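Local coordinates for protein cytochrome c class I (Sideroxydans lithotrophicus, PDB 4XXL) that probably carries electrons as a small heme c protein, an electron shuttle used in lithoautotrophic growth, at residues A[29-35]-A[109-113]. Numbering follows the deposited sequence.
Sequences VDVDAAK and NLVDW
Asn109 and Trp113, one turn apart on their helix, both hold CG anti to the backbone N (chi1 -180° for Asn109), which sends the amide and the indole out to the segment 29-35. A chi2 of 68° then turns the Asn109 amide so that both its polar atoms meet the backbone of Asp30. OD1 of Asn109 takes the N-H of Asp30 at 3.0 Å, in the carbonyl plane and on a lone pair. Asn109 ND2 gives an almost straight bond to Asp30 O at 2.9 Å, with that oxygen lying in the amide plane. Two bonds to one residue fix the rotation of this buried amide, and they do so exactly where the helix starts: Asp30 is the N-cap, its OD1 accepting from Ala33 N from above the carboxylate plane. Asp30 O is gripped twice, since Ala34 N also donates to it. A leucine in place of Asn109 would probably leave Asp30 N and the second site on Asp30 O without their mates and make the start of the helix less firmly placed.

Beside the amide, the CB of Ala34 is directed toward the other helix and sits 3.6 Å from Trp113 CB, with Val29 CG1 touching the same carbon. Further out, Lys35 brings its aliphatic chain over one face of the six-membered ring of Trp113, near the rim, a CH-pi contact with Lys35 CG 4.1 Å from that ring's centroid. Leu110 CD1 packs against Ala34 O, and the Leu110 side chain also touches the heme.

This is the meeting of N- and C-terminal helices characteristic of class I cytochromes c: the short segments cross at -103° with axes 8.6 Å apart, while Val111 faces away from this contact and packs on helix 71-81.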
loop_
_atom_site.group_PDB
_atom_site.type_symbol
_atom_site.label_atom_id
_atom_site.label_comp_id
_atom_site.label_asym_id
_atom_site.label_seq_id
_atom_site.Cartn_x
_atom_site.Cartn_y
_atom_site.Cartn_z
ATOM N N VAL A 29 6.723 -13.283 -3.688
ATOM C CA VAL A 29 7.080 -11.916 -3.317
ATOM C C VAL A 29 8.589 -11.754 -3.068
ATOM O O VAL A 29 9.190 -12.552 -2.349
ATOM C CB VAL A 29 6.297 -11.480 -2.055
ATOM C CG1 VAL A 29 6.735 -10.093 -1.596
ATOM C CG2 VAL A 29 4.802 -11.487 -2.361
ATOM N N ASP A 30 9.179 -10.703 -3.641
ATOM C CA ASP A 30 10.531 -10.232 -3.319
ATOM C C ASP A 30 10.354 -9.170 -2.235
ATOM O O ASP A 30 10.026 -8.000 -2.526
ATOM C CB ASP A 30 11.204 -9.670 -4.583
ATOM C CG ASP A 30 12.674 -9.192 -4.373
ATOM O OD1 ASP A 30 13.159 -8.942 -3.240
ATOM O OD2 ASP A 30 13.384 -9.060 -5.396
ATOM N N VAL A 31 10.566 -9.601 -0.975
ATOM C CA VAL A 31 10.342 -8.732 0.177
ATOM C C VAL A 31 11.293 -7.528 0.180
ATOM O O VAL A 31 10.884 -6.386 0.367
ATOM C CB VAL A 31 10.460 -9.505 1.495
ATOM C CG1 VAL A 31 10.378 -8.548 2.675
ATOM C CG2 VAL A 31 9.409 -10.584 1.536
ATOM N N ASP A 32 12.564 -7.723 -0.135
ATOM C CA ASP A 32 13.505 -6.615 -0.130
ATOM C C ASP A 32 13.105 -5.559 -1.169
ATOM O O ASP A 32 13.225 -4.351 -0.929
ATOM C CB ASP A 32 14.947 -7.106 -0.457
ATOM C CG ASP A 32 15.665 -7.744 0.737
ATOM O OD1 ASP A 32 15.047 -7.926 1.810
ATOM O OD2 ASP A 32 16.876 -8.069 0.562
ATOM N N ALA A 33 12.639 -6.026 -2.330
ATOM C CA ALA A 33 12.311 -5.100 -3.404
ATOM C C ALA A 33 11.064 -4.338 -3.040
ATOM O O ALA A 33 10.976 -3.170 -3.308
ATOM C CB ALA A 33 12.104 -5.806 -4.726
ATOM N N ALA A 34 10.141 -5.054 -2.405
ATOM C CA ALA A 34 8.941 -4.360 -1.922
ATOM C C ALA A 34 9.252 -3.253 -0.891
ATOM O O ALA A 34 8.796 -2.110 -1.014
ATOM C CB ALA A 34 7.958 -5.360 -1.353
ATOM N N LYS A 35 10.027 -3.580 0.142
ATOM C CA LYS A 35 10.387 -2.618 1.174
ATOM C C LYS A 35 11.239 -1.448 0.585
ATOM O O LYS A 35 11.070 -0.296 0.965
ATOM C CB LYS A 35 11.082 -3.299 2.365
ATOM C CG LYS A 35 10.223 -4.370 2.966
ATOM C CD LYS A 35 10.705 -4.984 4.257
ATOM C CE LYS A 35 10.303 -4.079 5.386
ATOM N NZ LYS A 35 10.708 -4.741 6.660
ATOM N N ASN A 109 4.477 -6.304 -7.087
ATOM C CA ASN A 109 5.202 -6.980 -6.030
ATOM C C ASN A 109 5.016 -6.280 -4.682
ATOM O O ASN A 109 4.823 -6.942 -3.631
ATOM C CB ASN A 109 6.694 -7.037 -6.390
ATOM C CG ASN A 109 7.501 -7.721 -5.343
ATOM O OD1 ASN A 109 7.364 -8.910 -5.143
ATOM N ND2 ASN A 109 8.316 -6.958 -4.642
ATOM N N LEU A 110 4.962 -4.966 -4.690
ATOM C CA LEU A 110 4.716 -4.248 -3.436
ATOM C C LEU A 110 3.275 -4.514 -2.880
ATOM O O LEU A 110 3.124 -4.803 -1.691
ATOM C CB LEU A 110 4.873 -2.757 -3.605
ATOM C CG LEU A 110 4.429 -1.872 -2.437
ATOM C CD1 LEU A 110 5.119 -2.191 -1.127
ATOM C CD2 LEU A 110 4.742 -0.440 -2.790
ATOM N N VAL A 111 2.266 -4.495 -3.736
ATOM C CA VAL A 111 0.896 -4.829 -3.369
ATOM C C VAL A 111 0.844 -6.230 -2.807
ATOM O O VAL A 111 0.207 -6.501 -1.790
ATOM C CB VAL A 111 -0.057 -4.608 -4.572
ATOM C CG1 VAL A 111 -1.469 -5.220 -4.338
ATOM C CG2 VAL A 111 -0.203 -3.088 -4.781
ATOM N N ASP A 112 1.498 -7.153 -3.496
ATOM C CA ASP A 112 1.456 -8.558 -3.067
ATOM C C ASP A 112 2.084 -8.718 -1.668
ATOM O O ASP A 112 1.586 -9.470 -0.807
ATOM C CB ASP A 112 2.102 -9.505 -4.072
ATOM C CG ASP A 112 1.340 -9.617 -5.374
ATOM O OD1 ASP A 112 0.147 -9.271 -5.421
ATOM O OD2 ASP A 112 1.944 -10.092 -6.333
ATOM N N TRP A 113 3.137 -7.966 -1.415
ATOM C CA TRP A 113 3.776 -7.958 -0.084
ATOM C C TRP A 113 2.803 -7.459 0.944
ATOM O O TRP A 113 2.550 -8.158 1.952
ATOM C CB TRP A 113 5.059 -7.142 -0.082
ATOM C CG TRP A 113 5.720 -7.106 1.275
ATOM C CD1 TRP A 113 6.202 -8.138 1.994
ATOM C CD2 TRP A 113 5.882 -5.935 2.107
ATOM N NE1 TRP A 113 6.634 -7.704 3.228
ATOM C CE2 TRP A 113 6.458 -6.362 3.325
ATOM C CE3 TRP A 113 5.548 -4.608 1.966
ATOM C CZ2 TRP A 113 6.755 -5.487 4.358
ATOM C CZ3 TRP A 113 5.838 -3.748 2.982
ATOM C CH2 TRP A 113 6.444 -4.183 4.172
#